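Local coordinates for DsbA family protein (Salmonella typhimurium, PDB 7JVE) that acts as a trimeric thioredoxin-like enzyme of the DsbA family with both thiol oxidase and disulfide isomerase activities, at the interface of chains A and B. Sequence-based numbering; all coordinates share one arbitrary frame. Chains: chain A/B, DsbA family protein.

Contact 1: the interface of chains A and B. Residues chain A 4, 6, 9; chain B 5-7, 12.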
# COMPACT_ATOMS: atom_id res chain seq x y z
N ALA A 4 -13.37 -6.95 54.92
CA ALA A 4 -13.15 -8.39 54.83
C ALA A 4 -11.68 -8.74 55.06
O ALA A 4 -10.83 -7.84 55.09
CB ALA A 4 -13.61 -8.92 53.47
N THR A 6 -7.97 -9.26 54.61
CA THR A 6 -7.09 -8.71 53.59
C THR A 6 -6.51 -9.79 52.70
O THR A 6 -6.47 -9.64 51.47
CB THR A 6 -5.96 -7.92 54.27
OG1 THR A 6 -6.52 -6.76 54.88
CG2 THR A 6 -4.91 -7.53 53.26
N ILE A 9 -9.16 -10.88 49.99
CA ILE A 9 -9.87 -9.96 49.11
C ILE A 9 -9.34 -10.07 47.68
O ILE A 9 -10.10 -10.29 46.73
CB ILE A 9 -9.76 -8.53 49.64
CG1 ILE A 9 -10.41 -8.45 51.01
CG2 ILE A 9 -10.37 -7.55 48.61
CD1 ILE A 9 -10.16 -7.16 51.75
N PRO B 5 -5.80 -9.59 59.68
CA PRO B 5 -5.89 -8.24 59.10
C PRO B 5 -7.06 -8.12 58.12
O PRO B 5 -7.31 -9.01 57.30
CB PRO B 5 -4.53 -8.05 58.42
CG PRO B 5 -3.87 -9.42 58.42
CD PRO B 5 -4.44 -10.13 59.61
N THR B 6 -7.77 -7.00 58.22
CA THR B 6 -8.96 -6.72 57.42
C THR B 6 -8.84 -5.34 56.77
O THR B 6 -8.18 -4.44 57.30
CB THR B 6 -10.23 -6.77 58.27
OG1 THR B 6 -10.12 -5.81 59.34
CG2 THR B 6 -10.42 -8.15 58.85
N SER B 7 -9.50 -5.18 55.63
CA SER B 7 -9.33 -3.99 54.81
C SER B 7 -10.64 -3.70 54.07
O SER B 7 -11.63 -4.40 54.21
CB SER B 7 -8.16 -4.19 53.84
OG SER B 7 -6.95 -4.35 54.57
N THR B 12 -8.66 -2.58 48.18
CA THR B 12 -7.73 -3.69 48.34
C THR B 12 -7.71 -4.58 47.10
O THR B 12 -6.65 -5.07 46.69
CB THR B 12 -8.09 -4.50 49.58
OG1 THR B 12 -8.15 -3.63 50.72
CG2 THR B 12 -7.08 -5.61 49.83
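A:Thr6, the first residue of helix 6-19, meets chain B with its backbone and its side chain at once. Its amide A:Thr6 N donates to B:Pro5 O at 2.8 Å, and the hydrogen bond is almost straight, 173° at H. The hydroxyl A:Thr6 OG1 pairs with the hydroxyl OG of B:Ser7 at 2.5 Å, a short bond whose direction the model does not settle. The torsion explains the reach: OG1 stands beside the backbone N and anti to the carbonyl carbon (chi1 -68°), which points the amide and the hydroxyl of this one residue toward the same stretch of chain B and leaves CG2 farther from B:Ser7 OG.

B:Ser7 is held on its backbone as well. It forms an antiparallel bridge with A:Ala4, in which B:Ser7 N donates to A:Ala4 O at 3.0 Å and A:Ala4 N returns a longer bond to B:Ser7 O at 3.2 Å.

Farther into the helices, the side chains of B:Thr12, on helix 9-19, and A:Ile9 cross at about a right angle. A:Ile9 CG2 packs on B:Thr12 CB at 3.9 Å, while A:Ile9 CD1 lies against the methyl CG2 of the threonine.

Strand pairing, a helix start and this small apolar contact together tie the N-terminal ends of two subunits in the trimer.

Contact 2: the interface of chains A and B. Residues chain A 25-26, 29-30; chain B 28, 31-32, 38.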
# COMPACT_ATOMS: atom_id res chain seq x y z
N GLY A 25 -15.21 -6.86 32.15
CA GLY A 25 -14.83 -6.89 30.75
C GLY A 25 -15.38 -5.70 29.98
O GLY A 25 -14.67 -5.08 29.19
N GLU A 26 -16.65 -5.36 30.20
CA GLU A 26 -17.24 -4.23 29.50
C GLU A 26 -16.62 -2.91 29.94
O GLU A 26 -16.28 -2.06 29.10
CB GLU A 26 -18.76 -4.18 29.69
CG GLU A 26 -19.42 -3.31 28.62
CD GLU A 26 -20.92 -3.40 28.59
OE1 GLU A 26 -21.52 -2.98 27.57
OE2 GLU A 26 -21.52 -3.90 29.58
N ALA A 29 -13.06 -2.73 28.66
CA ALA A 29 -13.06 -2.61 27.20
C ALA A 29 -13.46 -1.21 26.78
O ALA A 29 -12.88 -0.64 25.85
CB ALA A 29 -13.98 -3.65 26.57
N THR A 30 -14.45 -0.64 27.46
CA THR A 30 -14.84 0.74 27.18
C THR A 30 -13.69 1.69 27.46
O THR A 30 -13.38 2.57 26.64
CB THR A 30 -16.07 1.09 28.02
OG1 THR A 30 -17.19 0.36 27.53
CG2 THR A 30 -16.37 2.57 27.92
N VAL B 28 -10.08 -9.82 29.98
CA VAL B 28 -10.39 -8.72 29.07
C VAL B 28 -9.94 -9.05 27.65
O VAL B 28 -10.62 -8.70 26.67
CB VAL B 28 -9.75 -7.42 29.58
CG1 VAL B 28 -9.83 -6.30 28.51
CG2 VAL B 28 -10.39 -7.00 30.92
N TYR B 31 -12.71 -11.06 26.46
CA TYR B 31 -13.86 -10.21 26.21
C TYR B 31 -13.70 -9.44 24.90
O TYR B 31 -14.66 -9.33 24.12
CB TYR B 31 -14.08 -9.27 27.39
CG TYR B 31 -15.36 -8.46 27.29
CD1 TYR B 31 -15.39 -7.25 26.59
CD2 TYR B 31 -16.54 -8.92 27.86
CE1 TYR B 31 -16.54 -6.51 26.49
CE2 TYR B 31 -17.71 -8.19 27.75
CZ TYR B 31 -17.70 -6.97 27.07
OH TYR B 31 -18.84 -6.22 26.95
N LEU B 32 -12.49 -8.93 24.63
CA LEU B 32 -12.27 -8.16 23.41
C LEU B 32 -12.36 -9.04 22.18
O LEU B 32 -12.89 -8.61 21.14
CB LEU B 32 -10.91 -7.47 23.46
CG LEU B 32 -10.77 -6.36 24.50
CD1 LEU B 32 -9.33 -5.88 24.58
CD2 LEU B 32 -11.73 -5.23 24.18
N PHE B 38 -15.40 -3.39 20.18
CA PHE B 38 -14.66 -2.44 21.00
C PHE B 38 -13.30 -2.11 20.40
O PHE B 38 -12.81 -0.98 20.55
CB PHE B 38 -14.47 -2.98 22.42
CG PHE B 38 -15.71 -2.90 23.27
CD1 PHE B 38 -16.62 -3.95 23.30
CD2 PHE B 38 -15.98 -1.77 24.03
CE1 PHE B 38 -17.77 -3.89 24.08
CE2 PHE B 38 -17.13 -1.69 24.81
CZ PHE B 38 -18.02 -2.76 24.84
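The methyl CB of A:Ala29 sits at the centre, packed among B:Phe38, B:Leu32 and B:Tyr31. A:Ala29 CB lies over one face of the B:Phe38 ring, offset toward the rim, 3.9 Å from the ring centroid. B:Leu32 brings its branch CD2 to A:Ala29 CB at 3.6 Å. The ring carbon CE1 of B:Tyr31 lies 3.8 Å from A:Ala29 CB.

Next to this centre, the B:Tyr31 ring lies flat against the backbone of helix 21-34 of chain A. A:Gly25 C is over the middle of the ring, 3.6 Å from its centroid, and A:Glu26 N is above the same face nearer the rim. With no side chain on A:Gly25, the aromatic face can rest directly on the peptide. B:Tyr31 reaches it with CG anti to its backbone N (chi1 -173°), which carries the ring across from helix 22-34 and sets its hydroxyl OH 3.4 Å from A:Glu26 CG.

Toward the rim, the A:Glu26 chain runs extended past that hydroxyl. Its side chain crosses B:Phe38 at about a right angle and touches the ring at CZ through the methylene CG. A:Thr30 brings its hydroxyl OG1 to the B:Phe38 rim at CE2, 3.4 Å away. Within its own helix, A:Thr30 OG1 is positioned by a hydrogen bond to A:Glu26 O at 3.0 Å, the donor lying well above the carbonyl plane.

Small residues on one helix, matched to two aromatic rings from the partner, probably let these two subunits pack closely in the N-terminal part of the trimer.

About 28 Å separates the C-alpha centres of contact 1 and contact 2. They share no residue, but both belong to the N-terminal region: contact 1 uses the short strands and helices 6-19 of chain A and 9-19 of chain B, and contact 2 uses helix 21-34 of chain A with helices 22-34 and 37-64 of chain B. Gripping the same two chains at two levels should limit their pivoting about either patch. Helix 37-64 leads on toward the part of each chain with the Cys94–Cys97 disulfide; the contacts therefore probably support trimerisation through the N-terminal helices while those parts stay apart.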